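Local coordinates for protein tricorn protease (Thermoplasma acidophilum, PDB 1K32) that degrades peptides as a serine protease, probably trimming oligopeptides released by the proteasome, with beta-propeller domains that are thought to gate substrate passage, at residues Asp25-Val30 with Gly265-Phe270; Arg258-Lys263 with Glu278-Gly283; Leu35-Leu40 with Ala58-Asp63; Asn694-Cys699 with Ser706-Glu711. All blocks are in the same frame, centred on the assembly; numbering follows the deposited sequence.

Interaction 1: residues Asp25-Val30 with Gly265-Phe270; sequences DRIIFV and GSIYIF
Ile27 and Phe29 meet Ile267 and Ile269 in a purely apolar packing between the first and last blades of a six-bladed beta propeller. The first blade comprises strands 18-23, 26-31, 34-39 and 45-49; the last runs from 249-254 to 277-279. Each blade draws its four strands from one continuous stretch, so no strand is exchanged where the ring closes, and the joint between these strands illustrates how blades can be joined by side-chain packing. Strands 26-30 and 266-270 run at 150° to each other with their axes 9.5 Å apart, too far for backbone pairing.

The isoleucines fill that gap. Ile27 and Ile269 both carry an extended chain, with chi2 close to 180°, and they cross obliquely so that Ile27 CD1 reaches Ile269 CD1 at 3.8 Å. The other branch of Ile27 turns to Ile267, two residues back from Ile269, where Ile27 CG2 lies a looser 4.3 Å from Ile267 CG2. Ile267 differs in shape: its chain folds at chi2 (-57°), which brings CD1 over to the base of the aromatic side chain, 4.1 Å from Phe29 CB. Its CG1 approaches the ring obliquely. The Phe29 ring itself lies nearly parallel to that of Trp36 and is packed further by Ile282 and Leu285.

Leu260 touches Ile27, Ile267 and Ile269, widening the apolar seam. With all four contacting residues buried and no hydrogen bond bridging the segments, this part of the closure probably rests on van der Waals packing and the exclusion of water.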
# COMPACT_ATOMS: atom_id res chain seq x y z
N ASP A 25 -61.84 -43.32 34.76
CA ASP A 25 -62.37 -42.02 35.12
C ASP A 25 -61.34 -40.92 34.89
O ASP A 25 -61.54 -39.79 35.34
CB ASP A 25 -62.79 -41.99 36.59
CG ASP A 25 -64.03 -42.80 36.85
OD1 ASP A 25 -65.02 -42.59 36.11
OD2 ASP A 25 -64.02 -43.63 37.78
N ARG A 26 -60.26 -41.26 34.21
CA ARG A 26 -59.22 -40.27 33.95
C ARG A 26 -59.18 -39.92 32.48
O ARG A 26 -59.25 -40.79 31.62
CB ARG A 26 -57.83 -40.79 34.39
CG ARG A 26 -57.77 -41.31 35.81
CD ARG A 26 -56.40 -41.10 36.44
NE ARG A 26 -55.29 -41.66 35.66
CZ ARG A 26 -55.13 -42.95 35.38
NH1 ARG A 26 -54.08 -43.34 34.67
NH2 ARG A 26 -56.01 -43.84 35.80
N ILE A 27 -59.08 -38.63 32.21
CA ILE A 27 -59.02 -38.12 30.86
C ILE A 27 -57.85 -37.18 30.74
O ILE A 27 -57.71 -36.27 31.56
CB ILE A 27 -60.28 -37.34 30.50
CG1 ILE A 27 -61.43 -38.32 30.25
CG2 ILE A 27 -60.03 -36.44 29.32
CD1 ILE A 27 -62.76 -37.64 30.07
N ILE A 28 -56.99 -37.40 29.75
CA ILE A 28 -55.86 -36.52 29.53
C ILE A 28 -56.15 -35.75 28.24
O ILE A 28 -56.88 -36.23 27.37
CB ILE A 28 -54.51 -37.29 29.41
CG1 ILE A 28 -54.58 -38.39 28.36
CG2 ILE A 28 -54.14 -37.85 30.77
CD1 ILE A 28 -53.25 -39.18 28.18
N PHE A 29 -55.62 -34.54 28.14
CA PHE A 29 -55.87 -33.72 26.98
C PHE A 29 -54.82 -32.63 26.93
O PHE A 29 -54.06 -32.44 27.88
CB PHE A 29 -57.28 -33.10 27.07
CG PHE A 29 -57.50 -32.26 28.30
CD1 PHE A 29 -57.11 -30.92 28.32
CD2 PHE A 29 -58.03 -32.82 29.46
CE1 PHE A 29 -57.24 -30.15 29.48
CE2 PHE A 29 -58.17 -32.06 30.63
CZ PHE A 29 -57.76 -30.72 30.64
N VAL A 30 -54.78 -31.92 25.81
CA VAL A 30 -53.82 -30.85 25.63
C VAL A 30 -54.49 -29.50 25.82
O VAL A 30 -55.64 -29.29 25.41
CB VAL A 30 -53.18 -30.88 24.22
CG1 VAL A 30 -52.26 -29.68 24.06
CG2 VAL A 30 -52.38 -32.19 24.02
N GLY A 265 -63.18 -26.91 20.81
CA GLY A 265 -62.53 -26.46 22.03
C GLY A 265 -62.93 -27.16 23.31
O GLY A 265 -62.38 -26.86 24.36
N SER A 266 -63.90 -28.08 23.24
CA SER A 266 -64.33 -28.80 24.44
C SER A 266 -64.06 -30.29 24.30
O SER A 266 -63.84 -30.81 23.21
CB SER A 266 -65.82 -28.58 24.70
OG SER A 266 -66.08 -27.30 25.26
N ILE A 267 -64.07 -30.98 25.44
CA ILE A 267 -63.83 -32.41 25.50
C ILE A 267 -65.16 -33.10 25.79
O ILE A 267 -65.88 -32.73 26.71
CB ILE A 267 -62.85 -32.76 26.65
CG1 ILE A 267 -61.54 -31.98 26.48
CG2 ILE A 267 -62.62 -34.26 26.70
CD1 ILE A 267 -60.84 -32.20 25.15
N TYR A 268 -65.48 -34.12 24.99
CA TYR A 268 -66.73 -34.85 25.15
C TYR A 268 -66.52 -36.35 25.28
O TYR A 268 -65.48 -36.88 24.88
CB TYR A 268 -67.64 -34.61 23.95
CG TYR A 268 -68.10 -33.19 23.73
CD1 TYR A 268 -67.29 -32.26 23.09
CD2 TYR A 268 -69.39 -32.80 24.08
CE1 TYR A 268 -67.76 -30.96 22.80
CE2 TYR A 268 -69.87 -31.52 23.80
CZ TYR A 268 -69.05 -30.61 23.16
OH TYR A 268 -69.56 -29.37 22.84
N ILE A 269 -67.53 -37.03 25.81
CA ILE A 269 -67.49 -38.48 25.96
C ILE A 269 -68.69 -39.09 25.24
O ILE A 269 -69.82 -38.63 25.39
CB ILE A 269 -67.58 -38.93 27.43
CG1 ILE A 269 -66.35 -38.49 28.21
CG2 ILE A 269 -67.74 -40.45 27.49
CD1 ILE A 269 -66.34 -38.97 29.66
N PHE A 270 -68.43 -40.12 24.45
CA PHE A 270 -69.49 -40.82 23.74
C PHE A 270 -69.58 -42.24 24.32
O PHE A 270 -68.60 -42.99 24.30
CB PHE A 270 -69.19 -40.90 22.25
CG PHE A 270 -70.13 -41.79 21.49
CD1 PHE A 270 -71.49 -41.49 21.42
CD2 PHE A 270 -69.67 -42.94 20.85
CE1 PHE A 270 -72.36 -42.32 20.72
CE2 PHE A 270 -70.54 -43.78 20.16
CZ PHE A 270 -71.89 -43.46 20.10

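Interaction 2: residues Arg258-Lys263 with Glu278-Gly283; sequences RILFSK and EKIEIG
Arg258 NH1 donates to Glu278 OE1 at 3.3 Å, the one salt bridge between these segments of the last propeller blade. The bond is bent, with an N-H...O angle of 136°, although the oxygen lies close to the guanidinium plane and the nitrogen approaches it almost in line with its C-O bond. Guanidinium and carboxylate planes are turned 54° apart, so a single nitrogen-oxygen pair makes the contact and there is no two-pronged, coplanar grip. Glu278 reaches out with an extended chain, whereas Arg258 bends at chi3 (91°) to come round to it. Asp25 of the first blade forms a long, weak ion pair with NH2 of the same arginine.

Strand 266-270 runs between strands 259-263 and 277-279, and the side chains meet across it. Deeper in the blade Leu260 and Ile280 approach at about a right angle, and Leu260 CD1 touches Ile280 CD1 at 3.6 Å. Both also pack on Ile267 of the middle strand.

The pairing is thus layered: a buried methyl contact inside, and towards the surface a partly exposed ion pair whose length and bend suggest only a modest electrostatic contribution.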
# COMPACT_ATOMS: atom_id res chain seq x y z
N ARG A 258 -65.58 -46.58 26.88
CA ARG A 258 -66.09 -45.29 26.44
C ARG A 258 -65.19 -44.62 25.40
O ARG A 258 -64.00 -44.93 25.30
CB ARG A 258 -66.26 -44.37 27.65
CG ARG A 258 -67.13 -44.95 28.73
CD ARG A 258 -66.70 -44.44 30.08
NE ARG A 258 -67.40 -43.23 30.47
CZ ARG A 258 -67.06 -42.49 31.51
NH1 ARG A 258 -67.76 -41.40 31.81
NH2 ARG A 258 -66.01 -42.82 32.25
N ILE A 259 -65.76 -43.70 24.63
CA ILE A 259 -64.99 -42.99 23.61
C ILE A 259 -64.92 -41.50 23.94
O ILE A 259 -65.93 -40.87 24.22
CB ILE A 259 -65.60 -43.15 22.20
CG1 ILE A 259 -65.54 -44.62 21.77
CG2 ILE A 259 -64.83 -42.30 21.20
CD1 ILE A 259 -66.16 -44.88 20.44
N LEU A 260 -63.71 -40.97 23.91
CA LEU A 260 -63.45 -39.57 24.20
C LEU A 260 -63.06 -38.85 22.91
O LEU A 260 -62.41 -39.44 22.04
CB LEU A 260 -62.32 -39.49 25.21
CG LEU A 260 -61.96 -38.12 25.75
CD1 LEU A 260 -63.13 -37.54 26.49
CD2 LEU A 260 -60.77 -38.26 26.68
N PHE A 261 -63.44 -37.58 22.78
CA PHE A 261 -63.10 -36.82 21.58
C PHE A 261 -63.16 -35.31 21.83
O PHE A 261 -63.67 -34.85 22.85
CB PHE A 261 -64.02 -37.22 20.41
CG PHE A 261 -65.46 -36.79 20.57
CD1 PHE A 261 -65.88 -35.53 20.12
CD2 PHE A 261 -66.40 -37.63 21.18
CE1 PHE A 261 -67.22 -35.12 20.27
CE2 PHE A 261 -67.73 -37.23 21.34
CZ PHE A 261 -68.15 -35.98 20.89
N SER A 262 -62.59 -34.53 20.93
CA SER A 262 -62.60 -33.09 21.08
C SER A 262 -63.47 -32.46 20.00
O SER A 262 -63.60 -33.02 18.91
CB SER A 262 -61.17 -32.52 21.01
OG SER A 262 -60.52 -32.95 19.82
N LYS A 263 -64.07 -31.32 20.31
CA LYS A 263 -64.94 -30.62 19.37
C LYS A 263 -65.11 -29.15 19.77
O LYS A 263 -65.52 -28.84 20.89
CB LYS A 263 -66.32 -31.31 19.30
CG LYS A 263 -67.25 -30.69 18.26
CD LYS A 263 -68.55 -31.48 18.07
CE LYS A 263 -69.46 -31.45 19.30
NZ LYS A 263 -69.97 -30.10 19.65
N GLU A 278 -71.84 -36.73 26.37
CA GLU A 278 -71.75 -35.79 27.48
C GLU A 278 -70.51 -34.92 27.40
O GLU A 278 -69.39 -35.38 27.12
CB GLU A 278 -71.76 -36.54 28.82
CG GLU A 278 -70.65 -37.57 29.00
CD GLU A 278 -70.63 -38.17 30.41
OE1 GLU A 278 -69.75 -39.03 30.69
OE2 GLU A 278 -71.49 -37.79 31.23
N LYS A 279 -70.72 -33.63 27.63
CA LYS A 279 -69.64 -32.66 27.61
C LYS A 279 -69.00 -32.67 28.98
O LYS A 279 -69.69 -32.63 30.00
CB LYS A 279 -70.18 -31.28 27.29
CG LYS A 279 -69.13 -30.19 27.35
CD LYS A 279 -69.74 -28.84 27.06
CE LYS A 279 -68.69 -27.75 27.18
NZ LYS A 279 -68.09 -27.74 28.53
N ILE A 280 -67.67 -32.74 29.03
CA ILE A 280 -66.98 -32.73 30.30
C ILE A 280 -66.76 -31.27 30.71
O ILE A 280 -66.28 -30.46 29.91
CB ILE A 280 -65.64 -33.44 30.19
CG1 ILE A 280 -65.85 -34.81 29.55
CG2 ILE A 280 -65.02 -33.61 31.57
CD1 ILE A 280 -64.58 -35.41 29.04
N GLU A 281 -67.12 -30.96 31.94
CA GLU A 281 -66.97 -29.61 32.47
C GLU A 281 -65.59 -29.46 33.09
O GLU A 281 -65.33 -29.98 34.18
CB GLU A 281 -68.04 -29.34 33.53
CG GLU A 281 -69.45 -29.46 33.00
CD GLU A 281 -69.74 -28.44 31.91
OE1 GLU A 281 -70.80 -28.56 31.25
OE2 GLU A 281 -68.92 -27.52 31.72
N ILE A 282 -64.71 -28.74 32.40
CA ILE A 282 -63.36 -28.54 32.90
C ILE A 282 -63.09 -27.14 33.43
O ILE A 282 -62.43 -27.00 34.46
CB ILE A 282 -62.32 -28.91 31.82
CG1 ILE A 282 -62.46 -30.40 31.49
CG2 ILE A 282 -60.92 -28.60 32.31
CD1 ILE A 282 -61.51 -30.89 30.42
N GLY A 283 -63.59 -26.12 32.76
CA GLY A 283 -63.37 -24.76 33.25
C GLY A 283 -62.04 -24.11 32.90
O GLY A 283 -61.22 -24.70 32.19

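Interaction 3: residues Leu35-Leu40 with Ala58-Asp63; sequences LWEHDL and ARFFPD
Leu35 sets the fork of its side chain against the single methyl of Ala58, with CG 3.8 Å from Ala58 CB and both Leu35 CD1 and Leu35 CD2 at 3.9 Å from the same atom. This is blade-to-blade packing in a beta propeller: strand 34-39 belongs to the first blade, and strand 54-60 is the opening strand of the second. The alpha carbons of Leu35 and Ala58 stand 7.7 Å apart, a spacing that a small residue facing a branched one can fill. Both leucine torsions (chi1 -139°, chi2 -149°) lie off the staggered values, so the pose may be somewhat strained. Ile48 and Val49 of its own blade, and Ile69 of the next, pack around it.

Further along, the same interface turns polar on one side. Glu37 stretches out from its strand, CG roughly anti to the backbone N, and presents its carboxylate to Phe60. The main commitment of that carboxylate is to its own blade, through a salt bridge from OE1 to NH1 of Arg46; OE2 also has a long, weak ion pair with Arg26. Ile28 touches both Ala58 and Phe60, joining the two halves of the contact. The ring is met at its rim, close to its plane, where the C-H groups are slightly positive: Glu37 OE2 lies 4.3 Å from Phe60 CE2.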
# COMPACT_ATOMS: atom_id res chain seq x y z
N LEU A 35 -49.71 -31.01 28.59
CA LEU A 35 -50.60 -32.14 28.84
C LEU A 35 -51.26 -32.00 30.20
O LEU A 35 -50.61 -31.71 31.19
CB LEU A 35 -49.81 -33.47 28.80
CG LEU A 35 -50.40 -34.72 28.13
CD1 LEU A 35 -49.88 -35.96 28.86
CD2 LEU A 35 -51.92 -34.68 28.13
N TRP A 36 -52.57 -32.25 30.24
CA TRP A 36 -53.30 -32.14 31.50
C TRP A 36 -54.05 -33.43 31.79
O TRP A 36 -54.29 -34.24 30.90
CB TRP A 36 -54.33 -30.99 31.43
CG TRP A 36 -53.75 -29.62 31.26
CD1 TRP A 36 -53.16 -29.11 30.14
CD2 TRP A 36 -53.73 -28.57 32.23
NE1 TRP A 36 -52.78 -27.81 30.35
CE2 TRP A 36 -53.12 -27.45 31.63
CE3 TRP A 36 -54.17 -28.46 33.56
CZ2 TRP A 36 -52.94 -26.24 32.30
CZ3 TRP A 36 -53.99 -27.25 34.23
CH2 TRP A 36 -53.38 -26.16 33.60
N GLU A 37 -54.43 -33.62 33.05
CA GLU A 37 -55.18 -34.80 33.44
C GLU A 37 -56.40 -34.35 34.25
O GLU A 37 -56.30 -33.51 35.14
CB GLU A 37 -54.32 -35.77 34.28
CG GLU A 37 -54.91 -37.17 34.32
CD GLU A 37 -54.11 -38.16 35.14
OE1 GLU A 37 -54.25 -38.16 36.38
OE2 GLU A 37 -53.33 -38.94 34.54
N HIS A 38 -57.55 -34.92 33.90
CA HIS A 38 -58.80 -34.59 34.58
C HIS A 38 -59.45 -35.85 35.12
O HIS A 38 -59.59 -36.85 34.41
CB HIS A 38 -59.73 -33.87 33.59
CG HIS A 38 -61.06 -33.50 34.18
ND1 HIS A 38 -62.21 -34.21 33.90
CD2 HIS A 38 -61.41 -32.51 35.03
CE1 HIS A 38 -63.22 -33.66 34.56
NE2 HIS A 38 -62.76 -32.64 35.25
N ASP A 39 -59.83 -35.83 36.39
CA ASP A 39 -60.48 -36.97 37.01
C ASP A 39 -61.98 -36.70 37.05
O ASP A 39 -62.43 -35.73 37.68
CB ASP A 39 -59.95 -37.21 38.42
CG ASP A 39 -60.74 -38.27 39.18
OD1 ASP A 39 -60.98 -39.37 38.62
OD2 ASP A 39 -61.13 -38.01 40.33
N LEU A 40 -62.75 -37.55 36.38
CA LEU A 40 -64.19 -37.42 36.32
C LEU A 40 -64.84 -37.64 37.68
O LEU A 40 -65.90 -37.10 37.95
CB LEU A 40 -64.76 -38.44 35.33
CG LEU A 40 -64.32 -38.30 33.88
CD1 LEU A 40 -64.66 -39.56 33.10
CD2 LEU A 40 -64.98 -37.07 33.28
N ALA A 58 -51.23 -37.68 23.05
CA ALA A 58 -50.83 -38.36 24.29
C ALA A 58 -51.72 -39.58 24.42
O ALA A 58 -52.95 -39.46 24.34
CB ALA A 58 -51.02 -37.44 25.49
N ARG A 59 -51.10 -40.74 24.61
CA ARG A 59 -51.82 -42.00 24.71
C ARG A 59 -51.49 -42.79 25.96
O ARG A 59 -50.31 -43.04 26.24
CB ARG A 59 -51.51 -42.88 23.48
CG ARG A 59 -52.08 -42.38 22.15
CD ARG A 59 -53.60 -42.45 22.17
NE ARG A 59 -54.07 -43.83 22.30
CZ ARG A 59 -54.01 -44.74 21.33
NH1 ARG A 59 -54.45 -45.97 21.55
NH2 ARG A 59 -53.51 -44.42 20.15
N PHE A 60 -52.52 -43.20 26.68
CA PHE A 60 -52.37 -44.03 27.88
C PHE A 60 -51.89 -45.41 27.45
O PHE A 60 -52.36 -45.93 26.44
CB PHE A 60 -53.71 -44.27 28.60
CG PHE A 60 -54.17 -43.14 29.49
CD1 PHE A 60 -55.28 -42.37 29.14
CD2 PHE A 60 -53.56 -42.91 30.72
CE1 PHE A 60 -55.77 -41.39 30.01
CE2 PHE A 60 -54.05 -41.93 31.59
CZ PHE A 60 -55.15 -41.17 31.24
N PHE A 61 -50.98 -46.01 28.19
CA PHE A 61 -50.58 -47.37 27.87
C PHE A 61 -51.78 -48.18 28.35
O PHE A 61 -52.57 -47.70 29.17
CB PHE A 61 -49.32 -47.79 28.64
CG PHE A 61 -48.05 -47.50 27.91
CD1 PHE A 61 -47.61 -46.19 27.73
CD2 PHE A 61 -47.28 -48.54 27.38
CE1 PHE A 61 -46.42 -45.93 27.04
CE2 PHE A 61 -46.10 -48.28 26.69
CZ PHE A 61 -45.67 -46.98 26.52
N PRO A 62 -51.94 -49.42 27.86
CA PRO A 62 -53.06 -50.30 28.23
C PRO A 62 -53.48 -50.35 29.71
O PRO A 62 -54.68 -50.37 30.01
CB PRO A 62 -52.62 -51.67 27.70
CG PRO A 62 -51.11 -51.55 27.64
CD PRO A 62 -50.95 -50.17 27.07
N ASP A 63 -52.52 -50.37 30.62
CA ASP A 63 -52.86 -50.43 32.04
C ASP A 63 -53.08 -49.06 32.68
O ASP A 63 -53.32 -48.96 33.88
CB ASP A 63 -51.76 -51.18 32.80
CG ASP A 63 -50.42 -50.49 32.74
OD1 ASP A 63 -49.42 -51.11 33.16
OD2 ASP A 63 -50.36 -49.34 32.27

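Interaction 4: residues Asn694-Cys699 with Ser706-Glu711; sequences NLVPLC and SNVIVE
Leu695 and Val708 bring their alpha carbons to 6.7 Å, the nearest backbone approach between a tight turn and the helix that follows it. Residues 696-698 form a short 3-10 segment, seen in the three-residue spacing of two bonds: Leu698 N to Leu695 O at 3.0 Å and Cys699 N to Val696 O, also at 3.0 Å. Helix 702-714 has the wider alpha-helical step, as in Val710 N to Ser706 O at 2.8 Å. The turn links helix 678-693 to this helix within the C1 region of the protease, and the chain doubles back so that the turn packs against the helix flank.

One side chain carries the helix half of the contact. Val708 projects toward the turn and spreads its two methyls over three residues. CG2, lying beside the backbone N, faces the sulfur, with Val708 CG2 3.5 Å from Cys699 SG, and it also meets Leu695 CB at 3.8 Å. The other branch, anti to the backbone N (chi1 178°), reaches toward the start of the 3-10 segment, where Val708 CG1 lies a looser 4.4 Å from Val696 CG2.

Phe660 of helix 656-674 packs on both Val696 and Cys699, and Tyr692 of helix 678-693 covers Val708. On the helix's next turn Glu711 forms salt bridges to Lys177 and Arg250, tying this helical region to the six-bladed propeller. Against Val708 the sulfur offers van der Waals contact, and between the segments burial of aliphatic surface probably does most of the holding.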
# COMPACT_ATOMS: atom_id res chain seq x y z
N ASN A 694 -65.20 -17.09 17.09
CA ASN A 694 -65.56 -17.26 18.50
C ASN A 694 -64.56 -18.12 19.28
O ASN A 694 -64.50 -18.06 20.52
CB ASN A 694 -66.96 -17.87 18.64
CG ASN A 694 -68.06 -16.87 18.30
OD1 ASN A 694 -67.88 -15.67 18.42
ND2 ASN A 694 -69.21 -17.38 17.88
N LEU A 695 -63.79 -18.93 18.57
CA LEU A 695 -62.80 -19.77 19.25
C LEU A 695 -61.49 -19.03 19.46
O LEU A 695 -60.66 -19.45 20.25
CB LEU A 695 -62.51 -21.02 18.43
CG LEU A 695 -63.68 -21.96 18.16
CD1 LEU A 695 -63.18 -23.10 17.29
CD2 LEU A 695 -64.26 -22.46 19.50
N VAL A 696 -61.32 -17.92 18.75
CA VAL A 696 -60.09 -17.16 18.87
C VAL A 696 -59.75 -16.73 20.30
O VAL A 696 -58.61 -16.88 20.73
CB VAL A 696 -60.13 -15.93 17.96
CG1 VAL A 696 -58.89 -15.07 18.16
CG2 VAL A 696 -60.23 -16.39 16.50
N PRO A 697 -60.73 -16.20 21.05
CA PRO A 697 -60.41 -15.80 22.43
C PRO A 697 -60.01 -16.96 23.36
O PRO A 697 -59.42 -16.74 24.42
CB PRO A 697 -61.67 -15.05 22.89
CG PRO A 697 -62.76 -15.63 22.02
CD PRO A 697 -62.10 -15.79 20.68
N LEU A 698 -60.32 -18.19 22.97
CA LEU A 698 -59.96 -19.36 23.78
C LEU A 698 -58.48 -19.71 23.56
O LEU A 698 -57.89 -20.43 24.35
CB LEU A 698 -60.80 -20.58 23.41
CG LEU A 698 -62.33 -20.50 23.31
CD1 LEU A 698 -62.89 -21.89 23.09
CD2 LEU A 698 -62.91 -19.91 24.58
N CYS A 699 -57.90 -19.21 22.47
CA CYS A 699 -56.51 -19.50 22.14
C CYS A 699 -55.51 -18.69 22.96
O CYS A 699 -55.65 -17.48 23.12
CB CYS A 699 -56.25 -19.22 20.65
SG CYS A 699 -57.24 -20.24 19.55
N SER A 706 -53.55 -22.00 15.41
CA SER A 706 -53.44 -22.82 14.21
C SER A 706 -54.62 -23.78 14.10
O SER A 706 -55.20 -23.94 13.02
CB SER A 706 -52.13 -23.63 14.24
OG SER A 706 -52.14 -24.64 13.26
N ASN A 707 -54.96 -24.43 15.20
CA ASN A 707 -56.08 -25.36 15.18
C ASN A 707 -57.34 -24.67 14.68
O ASN A 707 -58.12 -25.26 13.92
CB ASN A 707 -56.32 -25.94 16.58
CG ASN A 707 -55.32 -27.02 16.96
OD1 ASN A 707 -54.16 -26.75 17.31
ND2 ASN A 707 -55.77 -28.26 16.88
N VAL A 708 -57.55 -23.44 15.12
CA VAL A 708 -58.73 -22.68 14.72
C VAL A 708 -58.63 -22.26 13.26
O VAL A 708 -59.56 -22.50 12.49
CB VAL A 708 -58.91 -21.43 15.61
CG1 VAL A 708 -60.13 -20.61 15.15
CG2 VAL A 708 -59.07 -21.87 17.10
N ILE A 709 -57.51 -21.66 12.88
CA ILE A 709 -57.34 -21.20 11.50
C ILE A 709 -57.45 -22.33 10.47
O ILE A 709 -58.09 -22.17 9.43
CB ILE A 709 -55.98 -20.50 11.30
CG1 ILE A 709 -56.04 -19.09 11.91
CG2 ILE A 709 -55.62 -20.42 9.81
CD1 ILE A 709 -54.79 -18.29 11.76
N VAL A 710 -56.82 -23.46 10.78
CA VAL A 710 -56.84 -24.59 9.87
C VAL A 710 -58.24 -25.13 9.66
O VAL A 710 -58.59 -25.49 8.54
CB VAL A 710 -55.91 -25.73 10.38
CG1 VAL A 710 -56.09 -26.97 9.53
CG2 VAL A 710 -54.46 -25.26 10.33
N GLU A 711 -59.03 -25.21 10.74
CA GLU A 711 -60.41 -25.70 10.64
C GLU A 711 -61.22 -24.76 9.74
O GLU A 711 -61.99 -25.23 8.91
CB GLU A 711 -61.07 -25.78 12.03
CG GLU A 711 -60.59 -26.93 12.93
CD GLU A 711 -61.25 -28.26 12.60
OE1 GLU A 711 -60.94 -29.26 13.29
OE2 GLU A 711 -62.08 -28.32 11.67

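How the interactions relate
Interactions 1, 2 and 3 form one neighbourhood of the six-bladed propeller. Strands 26-31 and 34-39 of the first blade turn one face to the last blade in interaction 1 and the other to the second blade in interaction 3. Interaction 2 lies within the last blade and straddles the strand used by interaction 1; their centres are about 4 Å apart. Interactions 1, 3 and 4 are buried; 1 and 4 meet through apolar side-chain packing, while 3 adds a carboxylate at a ring edge. Interaction 2, only partly buried, includes an ion pair. Interaction 4 stands apart among helices, its centre about 18 Å from that of interaction 1, and packs a turn on a helix.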